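Local coordinates for tryptophan decarboxylase 1 (Oryza sativa subsp. japonica, PDB 6KHO), which catalyses the pyridoxal phosphate-dependent decarboxylation of L-tryptophan to tryptamine and of 5-hydroxy-L-tryptophan to serotonin in rice, at residues E177-T182 with Y265-V270; V207-Q212 with T216-C221; N230-P235 with A259-T264; G282-V287 with A293-D298. All blocks are in the same frame, centred on the assembly; numbering follows the deposited sequence.

All four contacts belong to the central mixed sheet of the decarboxylase domain and the helices packed against it. Contact 1 joins helix 175-194 to strand 262-269. Nested within the loop it closes lie contact 2, where strand 205-210 meets helix 215-223, and contact 3, between the beginning of edge strand 231-234 and the turn leading into strand 262-269. Contact 4, helix 281-289 on strand 294-298, follows in the chain. Strands 205-210 and 294-298 flank 262-269. Contact 1 is centred about 8 Å from contact 2, 10 Å from contact 4 and 15 Å from contact 3. The sheet carries Asp298 to the cofactor, near contact 1, while contact 3 lies at its remote edge.

Contact 1: E177-T182 with Y265-V270; sequences EAMLVT and YVCATV
The phenol of Tyr265 meets the hydroxyl of Thr182 at nearly a right angle between the two side chains. Tyr265 OH donates a hydrogen bond of 2.7 Å to Thr182 OG1, which comes in at the edge of the ring and close to its plane, as does Thr182 CB. CG anti to the backbone N (chi1 -177°) aims the ring at the helix, and the length of tyrosine carries OH across. On the helix, Thr182 OG1 sits between the backbone N and the carbonyl carbon (chi1 57°), with Ala178 O at 3.0 Å and Met179 O at 3.1 Å; threonine suits because its hydroxyl can accept from the phenol while its own proton has both carbonyls in reach. A phenylalanine in place of Tyr265 would probably leave Thr182 OG1 without its donor and the helix without this polar tie. Further along, Met179 CE lies 4.1 Å from Cys267 SG, the long, unbranched methionine spanning the gap to the short cysteine. Helix 175-194 runs nearly antiparallel to strand 262-269, their segment axes 11.0 Å apart at 156°. The Tyr265 ring lies parallel to Trp294 of neighbouring strand 294-298, and Phe217 of helix 215-223 touches Met179.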
loop_
_atom_site.group_PDB
_atom_site.type_symbol
_atom_site.label_atom_id
_atom_site.label_comp_id
_atom_site.label_asym_id
_atom_site.label_seq_id
_atom_site.Cartn_x
_atom_site.Cartn_y
_atom_site.Cartn_z
ATOM N N GLU A 177 -2.882 -6.842 -4.779
ATOM C CA GLU A 177 -1.945 -7.517 -3.883
ATOM C C GLU A 177 -2.530 -8.816 -3.342
ATOM O O GLU A 177 -1.806 -9.800 -3.161
ATOM C CB GLU A 177 -1.529 -6.606 -2.718
ATOM C CG GLU A 177 -0.337 -7.215 -1.923
ATOM C CD GLU A 177 0.206 -6.295 -0.848
ATOM O OE1 GLU A 177 -0.304 -5.157 -0.725
ATOM O OE2 GLU A 177 1.146 -6.712 -0.127
ATOM N N ALA A 178 -3.831 -8.830 -3.042
ATOM C CA ALA A 178 -4.461 -10.059 -2.582
ATOM C C ALA A 178 -4.419 -11.132 -3.668
ATOM O O ALA A 178 -4.181 -12.316 -3.381
ATOM C CB ALA A 178 -5.900 -9.766 -2.148
ATOM N N MET A 179 -4.630 -10.732 -4.921
ATOM C CA MET A 179 -4.492 -11.674 -6.020
ATOM C C MET A 179 -3.054 -12.133 -6.155
ATOM O O MET A 179 -2.793 -13.324 -6.359
ATOM C CB MET A 179 -4.965 -11.032 -7.322
ATOM C CG MET A 179 -6.462 -10.935 -7.430
ATOM S SD MET A 179 -6.945 -9.834 -8.771
ATOM C CE MET A 179 -8.723 -10.061 -8.744
ATOM N N LEU A 180 -2.107 -11.206 -6.044
ATOM C CA LEU A 180 -0.706 -11.546 -6.284
ATOM C C LEU A 180 -0.198 -12.552 -5.253
ATOM O O LEU A 180 0.484 -13.524 -5.599
ATOM C CB LEU A 180 0.153 -10.285 -6.265
ATOM C CG LEU A 180 1.677 -10.462 -6.309
ATOM C CD1 LEU A 180 2.111 -11.282 -7.536
ATOM C CD2 LEU A 180 2.372 -9.120 -6.330
ATOM N N VAL A 181 -0.511 -12.331 -3.975
ATOM C CA VAL A 181 0.074 -13.213 -2.971
ATOM C C VAL A 181 -0.569 -14.600 -3.039
ATOM O O VAL A 181 0.108 -15.609 -2.813
ATOM C CB VAL A 181 -0.008 -12.587 -1.561
ATOM C CG1 VAL A 181 0.740 -11.239 -1.509
ATOM C CG2 VAL A 181 -1.453 -12.424 -1.072
ATOM N N THR A 182 -1.861 -14.692 -3.361
ATOM C CA THR A 182 -2.453 -16.022 -3.488
ATOM C C THR A 182 -2.008 -16.714 -4.772
ATOM O O THR A 182 -1.868 -17.942 -4.790
ATOM C CB THR A 182 -3.984 -15.973 -3.424
ATOM O OG1 THR A 182 -4.510 -15.101 -4.442
ATOM C CG2 THR A 182 -4.446 -15.515 -2.040
ATOM N N TYR A 265 -4.752 -22.249 -10.814
ATOM C CA TYR A 265 -5.427 -21.180 -10.082
ATOM C C TYR A 265 -6.619 -20.713 -10.900
ATOM O O TYR A 265 -6.506 -20.533 -12.117
ATOM C CB TYR A 265 -4.445 -20.031 -9.826
ATOM C CG TYR A 265 -4.918 -18.834 -8.999
ATOM C CD1 TYR A 265 -5.853 -17.932 -9.488
ATOM C CD2 TYR A 265 -4.343 -18.574 -7.756
ATOM C CE1 TYR A 265 -6.234 -16.808 -8.720
ATOM C CE2 TYR A 265 -4.709 -17.462 -6.989
ATOM C CZ TYR A 265 -5.654 -16.590 -7.472
ATOM O OH TYR A 265 -5.975 -15.473 -6.713
ATOM N N VAL A 266 -7.758 -20.537 -10.232
ATOM C CA VAL A 266 -8.972 -19.997 -10.841
ATOM C C VAL A 266 -9.431 -18.788 -10.026
ATOM O O VAL A 266 -9.504 -18.858 -8.796
ATOM C CB VAL A 266 -10.100 -21.050 -10.899
ATOM C CG1 VAL A 266 -11.340 -20.462 -11.532
ATOM C CG2 VAL A 266 -9.657 -22.329 -11.656
ATOM N N CYS A 267 -9.775 -17.691 -10.704
ATOM C CA CYS A 267 -10.389 -16.536 -10.052
ATOM C C CYS A 267 -11.871 -16.487 -10.393
ATOM O O CYS A 267 -12.237 -16.397 -11.566
ATOM C CB CYS A 267 -9.712 -15.228 -10.468
ATOM S SG CYS A 267 -10.291 -13.775 -9.494
ATOM N N ALA A 268 -12.720 -16.556 -9.375
ATOM C CA ALA A 268 -14.153 -16.338 -9.520
ATOM C C ALA A 268 -14.499 -14.968 -8.957
ATOM O O ALA A 268 -13.971 -14.575 -7.911
ATOM C CB ALA A 268 -14.957 -17.412 -8.786
ATOM N N THR A 269 -15.373 -14.233 -9.642
ATOM C CA THR A 269 -15.742 -12.886 -9.214
ATOM C C THR A 269 -17.211 -12.838 -8.820
ATOM O O THR A 269 -18.080 -13.278 -9.584
ATOM C CB THR A 269 -15.467 -11.852 -10.314
ATOM O OG1 THR A 269 -14.077 -11.859 -10.639
ATOM C CG2 THR A 269 -15.853 -10.427 -9.834
ATOM N N VAL A 270 -17.485 -12.294 -7.636
ATOM C CA VAL A 270 -18.841 -11.986 -7.198
ATOM C C VAL A 270 -19.002 -10.472 -7.295
ATOM O O VAL A 270 -18.509 -9.723 -6.440
ATOM C CB VAL A 270 -19.121 -12.500 -5.782
ATOM C CG1 VAL A 270 -20.525 -12.088 -5.337
ATOM C CG2 VAL A 270 -18.965 -14.015 -5.738
#

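Contact 2: V207-Q212 with T216-C221; sequences VYAADQ and TFFKAC
Ala210 O accepts a hydrogen bond from Thr213 OG1 and also lies at the edge of the Phe218 ring, in its plane, 3.9 Å from Phe218 CZ. The next residue carries another shared oxygen: Asp211 OD1 takes Gln212 NE2 at 3.0 Å, from 63° out of the carboxylate plane, and is also bonded to Thr236 OG1. These polar groups fasten the turn, while apolar side chains fill the space between strand and helix. Phe217 has CG anti to its backbone N (chi1 170°), an arrangement that carries the ring to the strand, where CE2 comes 3.5 Å and CD2 3.7 Å from Ala209 CB. The methyl of alanine is small enough to admit a phenyl ring this close to the sheet. Strand 205-210 and helix 215-223 are the first two elements of a beta-alpha-beta unit that ends in strand 231-234; their segment axes run almost antiparallel, at 171° and 10.1 Å apart, as expected when the chain doubles back over the sheet. One turn further along the helix, Cys221 SG touches Val207 CG2 at 3.6 Å, and the same sulfur stands 3.5 Å above one face of the Phe217 ring, toward its rim. Phe217 CD2 in turn lies 3.9 Å above a face of Phe218. Tyr208 points to the far side of the strand, where its OH bonds to Asp256 OD2.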
loop_
_atom_site.group_PDB
_atom_site.type_symbol
_atom_site.label_atom_id
_atom_site.label_comp_id
_atom_site.label_asym_id
_atom_site.label_seq_id
_atom_site.Cartn_x
_atom_site.Cartn_y
_atom_site.Cartn_z
ATOM N N VAL A 207 -3.603 -20.645 -15.670
ATOM C CA VAL A 207 -4.543 -19.978 -14.776
ATOM C C VAL A 207 -5.767 -19.543 -15.576
ATOM O O VAL A 207 -5.709 -19.360 -16.795
ATOM C CB VAL A 207 -3.913 -18.764 -14.045
ATOM C CG1 VAL A 207 -2.655 -19.180 -13.315
ATOM C CG2 VAL A 207 -3.603 -17.636 -15.016
ATOM N N TYR A 208 -6.886 -19.374 -14.860
ATOM C CA TYR A 208 -8.211 -19.249 -15.462
ATOM C C TYR A 208 -9.041 -18.168 -14.783
ATOM O O TYR A 208 -9.094 -18.088 -13.552
ATOM C CB TYR A 208 -8.989 -20.575 -15.382
ATOM C CG TYR A 208 -8.176 -21.736 -15.883
ATOM C CD1 TYR A 208 -7.234 -22.346 -15.064
ATOM C CD2 TYR A 208 -8.326 -22.211 -17.188
ATOM C CE1 TYR A 208 -6.458 -23.385 -15.516
ATOM C CE2 TYR A 208 -7.550 -23.267 -17.654
ATOM C CZ TYR A 208 -6.620 -23.846 -16.806
ATOM O OH TYR A 208 -5.837 -24.892 -17.226
ATOM N N ALA A 209 -9.729 -17.367 -15.594
ATOM C CA ALA A 209 -10.740 -16.458 -15.086
ATOM C C ALA A 209 -11.699 -16.114 -16.217
ATOM O O ALA A 209 -11.343 -16.200 -17.393
ATOM C CB ALA A 209 -10.098 -15.190 -14.511
ATOM N N ALA A 210 -12.918 -15.737 -15.848
ATOM C CA ALA A 210 -13.874 -15.240 -16.826
ATOM C C ALA A 210 -13.375 -13.952 -17.474
ATOM O O ALA A 210 -12.588 -13.191 -16.895
ATOM C CB ALA A 210 -15.231 -14.997 -16.161
ATOM N N ASP A 211 -13.854 -13.691 -18.693
ATOM C CA ASP A 211 -13.455 -12.455 -19.348
ATOM C C ASP A 211 -14.058 -11.216 -18.691
ATOM O O ASP A 211 -13.707 -10.105 -19.091
ATOM C CB ASP A 211 -13.808 -12.487 -20.842
ATOM C CG ASP A 211 -15.296 -12.626 -21.106
ATOM O OD1 ASP A 211 -16.102 -12.545 -20.157
ATOM O OD2 ASP A 211 -15.664 -12.831 -22.289
ATOM N N GLN A 212 -14.959 -11.367 -17.718
ATOM C CA GLN A 212 -15.439 -10.220 -16.948
ATOM C C GLN A 212 -14.543 -9.898 -15.754
ATOM O O GLN A 212 -14.768 -8.888 -15.075
ATOM C CB GLN A 212 -16.869 -10.473 -16.453
ATOM C CG GLN A 212 -17.899 -10.671 -17.567
ATOM C CD GLN A 212 -17.851 -9.554 -18.583
ATOM O OE1 GLN A 212 -18.149 -8.397 -18.268
ATOM N NE2 GLN A 212 -17.455 -9.884 -19.809
ATOM N N THR A 216 -6.873 -6.223 -13.507
ATOM C CA THR A 216 -5.766 -6.339 -12.569
ATOM C C THR A 216 -5.418 -7.786 -12.221
ATOM O O THR A 216 -4.283 -8.047 -11.806
ATOM C CB THR A 216 -6.078 -5.546 -11.298
ATOM O OG1 THR A 216 -4.851 -5.227 -10.631
ATOM C CG2 THR A 216 -7.008 -6.317 -10.352
ATOM N N PHE A 217 -6.353 -8.731 -12.373
ATOM C CA PHE A 217 -6.013 -10.141 -12.160
ATOM C C PHE A 217 -4.988 -10.613 -13.173
ATOM O O PHE A 217 -3.992 -11.261 -12.823
ATOM C CB PHE A 217 -7.250 -11.029 -12.254
ATOM C CG PHE A 217 -6.922 -12.503 -12.272
ATOM C CD1 PHE A 217 -6.390 -13.118 -11.144
ATOM C CD2 PHE A 217 -7.121 -13.260 -13.405
ATOM C CE1 PHE A 217 -6.070 -14.467 -11.149
ATOM C CE2 PHE A 217 -6.798 -14.632 -13.421
ATOM C CZ PHE A 217 -6.277 -15.231 -12.288
ATOM N N PHE A 218 -5.234 -10.321 -14.450
ATOM C CA PHE A 218 -4.315 -10.765 -15.486
ATOM C C PHE A 218 -2.953 -10.118 -15.323
ATOM O O PHE A 218 -1.927 -10.755 -15.590
ATOM C CB PHE A 218 -4.932 -10.483 -16.857
ATOM C CG PHE A 218 -6.297 -11.106 -17.023
ATOM C CD1 PHE A 218 -6.425 -12.465 -17.250
ATOM C CD2 PHE A 218 -7.446 -10.346 -16.892
ATOM C CE1 PHE A 218 -7.679 -13.061 -17.376
ATOM C CE2 PHE A 218 -8.698 -10.930 -17.020
ATOM C CZ PHE A 218 -8.813 -12.288 -17.264
ATOM N N LYS A 219 -2.921 -8.874 -14.837
ATOM C CA LYS A 219 -1.644 -8.222 -14.576
ATOM C C LYS A 219 -0.898 -8.895 -13.425
ATOM O O LYS A 219 0.321 -9.083 -13.500
ATOM C CB LYS A 219 -1.874 -6.738 -14.286
ATOM C CG LYS A 219 -0.627 -5.991 -13.852
ATOM C CD LYS A 219 -0.897 -4.494 -13.699
ATOM C CE LYS A 219 0.175 -3.840 -12.847
ATOM N NZ LYS A 219 -0.234 -2.482 -12.423
ATOM N N ALA A 220 -1.612 -9.264 -12.356
ATOM C CA ALA A 220 -0.983 -9.982 -11.249
ATOM C C ALA A 220 -0.405 -11.320 -11.712
ATOM O O ALA A 220 0.680 -11.728 -11.273
ATOM C CB ALA A 220 -2.003 -10.183 -10.123
ATOM N N CYS A 221 -1.119 -12.015 -12.599
ATOM C CA CYS A 221 -0.587 -13.240 -13.197
ATOM C C CYS A 221 0.760 -12.986 -13.862
ATOM O O CYS A 221 1.741 -13.697 -13.604
ATOM C CB CYS A 221 -1.588 -13.802 -14.204
ATOM S SG CYS A 221 -3.079 -14.439 -13.454
#

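Contact 3: N230-P235 with A259-T264; sequences NIRSIP and AGLVPT
The Schellman motif that ends helix 246-258 delivers Leu261 to the side of edge strand 231-234, where it meets Arg232 and Asn230. Gly260 is the C-prime residue of the motif: at its positive phi a side chain would crowd the preceding carbonyl, so glycine fits, and Leu261 N turns back to Asp256 O. Leu261 CD1 then lies 3.6 Å from Arg232 NH2 and 4.0 Å from Asn230 OD1. The leucine and arginine side chains cross at about a right angle, the methyl coming obliquely to the guanidinium. Leucine suits because it ends in methyls that can lie against the arginine and asparagine ends without needing polar partners. Arginine suits this partly buried place because its planar head can rest beside a methyl while its N-H groups bond outward. The chain turns about its CB-CG bond (chi2 -91°); NE forms a salt bridge with Asp256 OD2 and NH1 bonds to Ala229 O. Asn230 O stands 4.2 Å above one guanidinium face, toward the rim. This return from helix to strand, with strand 205-210 lying between the two strands joined, is typical of the alternating alpha/beta large domain of fold-type I pyridoxal phosphate enzymes.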
loop_
_atom_site.group_PDB
_atom_site.type_symbol
_atom_site.label_atom_id
_atom_site.label_comp_id
_atom_site.label_asym_id
_atom_site.label_seq_id
_atom_site.Cartn_x
_atom_site.Cartn_y
_atom_site.Cartn_z
ATOM N N ASN A 230 -0.635 -18.923 -21.329
ATOM C CA ASN A 230 -1.340 -19.851 -20.457
ATOM C C ASN A 230 -2.310 -19.152 -19.508
ATOM O O ASN A 230 -2.876 -19.805 -18.626
ATOM C CB ASN A 230 -0.325 -20.682 -19.668
ATOM C CG ASN A 230 0.559 -21.517 -20.572
ATOM O OD1 ASN A 230 0.170 -21.857 -21.685
ATOM N ND2 ASN A 230 1.752 -21.852 -20.097
ATOM N N ILE A 231 -2.521 -17.846 -19.670
ATOM C CA ILE A 231 -3.496 -17.105 -18.877
ATOM C C ILE A 231 -4.811 -17.118 -19.651
ATOM O O ILE A 231 -4.980 -16.380 -20.621
ATOM C CB ILE A 231 -3.016 -15.681 -18.588
ATOM C CG1 ILE A 231 -1.694 -15.721 -17.831
ATOM C CG2 ILE A 231 -4.050 -14.929 -17.795
ATOM C CD1 ILE A 231 -0.978 -14.384 -17.760
ATOM N N ARG A 232 -5.754 -17.954 -19.208
ATOM C CA ARG A 232 -6.996 -18.205 -19.937
ATOM C C ARG A 232 -8.082 -17.228 -19.508
ATOM O O ARG A 232 -8.506 -17.237 -18.346
ATOM C CB ARG A 232 -7.484 -19.634 -19.698
ATOM C CG ARG A 232 -6.454 -20.697 -19.973
ATOM C CD ARG A 232 -6.530 -21.176 -21.399
ATOM N NE ARG A 232 -5.488 -22.161 -21.664
ATOM C CZ ARG A 232 -4.328 -21.874 -22.244
ATOM N NH1 ARG A 232 -4.063 -20.626 -22.627
ATOM N NH2 ARG A 232 -3.435 -22.836 -22.453
ATOM N N SER A 233 -8.561 -16.422 -20.455
ATOM C CA SER A 233 -9.712 -15.548 -20.250
ATOM C C SER A 233 -10.926 -16.224 -20.877
ATOM O O SER A 233 -11.089 -16.221 -22.099
ATOM C CB SER A 233 -9.459 -14.169 -20.850
ATOM O OG SER A 233 -10.621 -13.367 -20.762
ATOM N N ILE A 234 -11.779 -16.800 -20.041
ATOM C CA ILE A 234 -12.873 -17.643 -20.530
ATOM C C ILE A 234 -14.028 -16.753 -20.985
ATOM O O ILE A 234 -14.494 -15.905 -20.201
ATOM C CB ILE A 234 -13.318 -18.620 -19.448
ATOM C CG1 ILE A 234 -12.156 -19.554 -19.109
ATOM C CG2 ILE A 234 -14.536 -19.416 -19.904
ATOM C CD1 ILE A 234 -12.524 -20.645 -18.163
ATOM N N PRO A 235 -14.515 -16.921 -22.221
ATOM C CA PRO A 235 -15.645 -16.108 -22.694
ATOM C C PRO A 235 -16.914 -16.357 -21.893
ATOM O O PRO A 235 -17.194 -17.477 -21.461
ATOM C CB PRO A 235 -15.818 -16.553 -24.154
ATOM C CG PRO A 235 -14.503 -17.180 -24.532
ATOM C CD PRO A 235 -13.981 -17.803 -23.276
ATOM N N ALA A 259 -3.113 -31.647 -22.372
ATOM C CA ALA A 259 -1.969 -31.212 -23.160
ATOM C C ALA A 259 -0.680 -31.180 -22.360
ATOM O O ALA A 259 0.345 -30.721 -22.878
ATOM C CB ALA A 259 -2.231 -29.834 -23.770
ATOM N N GLY A 260 -0.700 -31.643 -21.113
ATOM C CA GLY A 260 0.484 -31.610 -20.286
ATOM C C GLY A 260 0.693 -30.340 -19.489
ATOM O O GLY A 260 1.742 -30.202 -18.849
ATOM N N LEU A 261 -0.246 -29.399 -19.520
ATOM C CA LEU A 261 -0.130 -28.214 -18.675
ATOM C C LEU A 261 -0.671 -28.507 -17.277
ATOM O O LEU A 261 -1.412 -29.470 -17.066
ATOM C CB LEU A 261 -0.889 -27.037 -19.284
ATOM C CG LEU A 261 -0.456 -26.633 -20.694
ATOM C CD1 LEU A 261 -1.361 -25.537 -21.235
ATOM C CD2 LEU A 261 1.002 -26.190 -20.682
ATOM N N VAL A 262 -0.315 -27.648 -16.321
ATOM C CA VAL A 262 -0.751 -27.810 -14.935
ATOM C C VAL A 262 -1.742 -26.711 -14.567
ATOM O O VAL A 262 -1.326 -25.560 -14.340
ATOM C CB VAL A 262 0.443 -27.789 -13.971
ATOM C CG1 VAL A 262 -0.024 -28.025 -12.542
ATOM C CG2 VAL A 262 1.507 -28.803 -14.397
ATOM N N PRO A 263 -3.043 -27.007 -14.503
ATOM C CA PRO A 263 -4.007 -26.000 -14.043
ATOM C C PRO A 263 -3.737 -25.655 -12.590
ATOM O O PRO A 263 -3.677 -26.534 -11.727
ATOM C CB PRO A 263 -5.365 -26.688 -14.221
ATOM C CG PRO A 263 -5.097 -27.810 -15.187
ATOM C CD PRO A 263 -3.707 -28.259 -14.907
ATOM N N THR A 264 -3.580 -24.361 -12.328
ATOM C CA THR A 264 -2.950 -23.900 -11.100
ATOM C C THR A 264 -3.852 -23.038 -10.227
ATOM O O THR A 264 -3.769 -23.141 -8.999
ATOM C CB THR A 264 -1.657 -23.135 -11.445
ATOM O OG1 THR A 264 -0.694 -24.050 -12.001
ATOM C CG2 THR A 264 -1.052 -22.445 -10.216
#

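Contact 4: G282-V287 with A293-D298. With PLP (pyridoxal-5'-phosphate), chain C.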
loop_
_atom_site.group_PDB
_atom_site.type_symbol
_atom_site.label_atom_id
_atom_site.label_comp_id
_atom_site.label_asym_id
_atom_site.label_seq_id
_atom_site.Cartn_x
_atom_site.Cartn_y
_atom_site.Cartn_z
ATOM N N GLY A 282 -19.650 -22.091 -5.694
ATOM C CA GLY A 282 -19.556 -23.511 -5.398
ATOM C C GLY A 282 -19.272 -24.351 -6.631
ATOM O O GLY A 282 -18.407 -25.233 -6.615
ATOM N N ALA A 283 -19.983 -24.078 -7.724
ATOM C CA ALA A 283 -19.774 -24.865 -8.935
ATOM C C ALA A 283 -18.360 -24.690 -9.485
ATOM O O ALA A 283 -17.788 -25.642 -10.030
ATOM C CB ALA A 283 -20.809 -24.485 -9.995
ATOM N N VAL A 284 -17.776 -23.497 -9.335
ATOM C CA VAL A 284 -16.406 -23.268 -9.792
ATOM C C VAL A 284 -15.418 -24.055 -8.938
ATOM O O VAL A 284 -14.469 -24.658 -9.454
ATOM C CB VAL A 284 -16.084 -21.760 -9.776
ATOM C CG1 VAL A 284 -14.585 -21.514 -9.948
ATOM C CG2 VAL A 284 -16.856 -21.055 -10.870
ATOM N N ALA A 285 -15.597 -24.019 -7.616
ATOM C CA ALA A 285 -14.683 -24.726 -6.729
ATOM C C ALA A 285 -14.702 -26.225 -7.014
ATOM O O ALA A 285 -13.664 -26.889 -6.966
ATOM C CB ALA A 285 -15.062 -24.459 -5.277
ATOM N N ASP A 286 -15.883 -26.771 -7.298
ATOM C CA ASP A 286 -15.990 -28.195 -7.595
ATOM C C ASP A 286 -15.237 -28.545 -8.869
ATOM O O ASP A 286 -14.527 -29.557 -8.924
ATOM C CB ASP A 286 -17.462 -28.583 -7.703
ATOM C CG ASP A 286 -18.182 -28.476 -6.377
ATOM O OD1 ASP A 286 -17.496 -28.297 -5.343
ATOM O OD2 ASP A 286 -19.431 -28.549 -6.364
ATOM N N VAL A 287 -15.352 -27.702 -9.898
ATOM C CA VAL A 287 -14.611 -27.936 -11.131
ATOM C C VAL A 287 -13.112 -27.880 -10.865
ATOM O O VAL A 287 -12.354 -28.767 -11.282
ATOM C CB VAL A 287 -15.047 -26.933 -12.213
ATOM C CG1 VAL A 287 -14.190 -27.078 -13.415
ATOM C CG2 VAL A 287 -16.496 -27.185 -12.608
ATOM N N ALA A 293 -6.688 -27.203 -8.195
ATOM C CA ALA A 293 -6.289 -25.832 -8.470
ATOM C C ALA A 293 -6.759 -24.913 -7.344
ATOM O O ALA A 293 -7.806 -25.137 -6.731
ATOM C CB ALA A 293 -6.866 -25.371 -9.810
ATOM N N TRP A 294 -5.969 -23.870 -7.076
ATOM C CA TRP A 294 -6.372 -22.847 -6.115
ATOM C C TRP A 294 -7.575 -22.073 -6.646
ATOM O O TRP A 294 -7.628 -21.721 -7.829
ATOM C CB TRP A 294 -5.204 -21.892 -5.872
ATOM C CG TRP A 294 -5.350 -20.927 -4.746
ATOM C CD1 TRP A 294 -6.171 -19.832 -4.689
ATOM C CD2 TRP A 294 -4.587 -20.923 -3.539
ATOM N NE1 TRP A 294 -5.990 -19.173 -3.490
ATOM C CE2 TRP A 294 -5.018 -19.818 -2.773
ATOM C CE3 TRP A 294 -3.587 -21.759 -3.021
ATOM C CZ2 TRP A 294 -4.490 -19.531 -1.506
ATOM C CZ3 TRP A 294 -3.054 -21.463 -1.770
ATOM C CH2 TRP A 294 -3.502 -20.356 -1.034
ATOM N N VAL A 295 -8.552 -21.821 -5.778
ATOM C CA VAL A 295 -9.705 -20.998 -6.131
ATOM C C VAL A 295 -9.721 -19.759 -5.240
ATOM O O VAL A 295 -9.851 -19.871 -4.017
ATOM C CB VAL A 295 -11.030 -21.754 -5.997
ATOM C CG1 VAL A 295 -12.174 -20.813 -6.329
ATOM C CG2 VAL A 295 -11.053 -22.955 -6.952
ATOM N N HIS A 296 -9.620 -18.587 -5.854
ATOM C CA HIS A 296 -9.791 -17.316 -5.157
ATOM C C HIS A 296 -11.087 -16.651 -5.609
ATOM O O HIS A 296 -11.412 -16.657 -6.802
ATOM C CB HIS A 296 -8.609 -16.386 -5.420
ATOM C CG HIS A 296 -8.746 -15.052 -4.751
ATOM N ND1 HIS A 296 -8.474 -14.865 -3.415
ATOM C CD2 HIS A 296 -9.154 -13.851 -5.225
ATOM C CE1 HIS A 296 -8.690 -13.598 -3.097
ATOM N NE2 HIS A 296 -9.108 -12.962 -4.179
ATOM N N VAL A 297 -11.848 -16.114 -4.653
ATOM C CA VAL A 297 -13.058 -15.347 -4.940
ATOM C C VAL A 297 -12.738 -13.856 -4.787
ATOM O O VAL A 297 -12.335 -13.400 -3.707
ATOM C CB VAL A 297 -14.217 -15.763 -4.022
ATOM C CG1 VAL A 297 -15.422 -14.836 -4.229
ATOM C CG2 VAL A 297 -14.595 -17.234 -4.258
ATOM N N ASP A 298 -12.917 -13.093 -5.870
ATOM C CA ASP A 298 -12.792 -11.631 -5.852
ATOM C C ASP A 298 -14.179 -11.044 -5.649
ATOM O O ASP A 298 -15.015 -11.089 -6.562
ATOM C CB ASP A 298 -12.183 -11.118 -7.159
ATOM C CG ASP A 298 -12.156 -9.575 -7.250
ATOM O OD1 ASP A 298 -12.383 -8.877 -6.235
ATOM O OD2 ASP A 298 -11.885 -9.057 -8.356
HETATM N N1 PLP C . -11.908 -6.314 -8.612
HETATM C C2 PLP C . -13.204 -5.846 -8.535
HETATM C C2A PLP C . -14.377 -6.754 -8.737
HETATM C C3 PLP C . -13.436 -4.506 -8.269
HETATM O O3 PLP C . -14.723 -4.047 -8.190
HETATM C C4 PLP C . -12.371 -3.637 -8.065
HETATM C C4A PLP C . -12.606 -2.305 -7.413
HETATM C C5 PLP C . -11.067 -4.107 -8.145
HETATM C C6 PLP C . -10.840 -5.452 -8.424
HETATM C C5A PLP C . -9.944 -3.113 -7.934
HETATM O O4P PLP C . -8.686 -3.714 -7.740
HETATM P P PLP C . -7.503 -2.937 -6.941
HETATM O O1P PLP C . -7.332 -1.541 -7.473
HETATM O O2P PLP C . -6.249 -3.758 -7.112
HETATM O O3P PLP C . -7.828 -2.806 -5.463
#
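Apolar contact joins the helix to the strand: Val295 CG2 rests 4.0 Å from Ala285 CA, and Val295 CG1 lies 4.4 Å from Val284 CG1. Of the valine branches, CG1 is anti to the backbone N (chi1 178°) and CG2 anti to the carbonyl carbon, which lets one beta-branched residue touch two helix positions. The small Ala285 is consistent with the close approach of the backbones, 6.2 Å between its CA and Val295 CA. Helix 281-289 and strand 294-298 are thereby joined within the beta-alpha-beta unit that starts from strand 262-269. Polar interaction is with the cofactor, at the far end of the strand and on its other face. Asp298 OD2 is 2.8 Å from PLP N1, while Asp298 OD1 receives the backbone N-H of Ala300, which helps fix the rotation of the carboxylate. Ser176 and Thr175, with Gly381 of the second subunit, also bond to the cofactor. An asparagine in place of Asp298 would probably leave the pyridine nitrogen without its acidic partner. As in other fold-type I enzymes, an aspartate beside N1 is expected to favour the protonated pyridine, an electron sink for the carbanion formed when carbon dioxide departs.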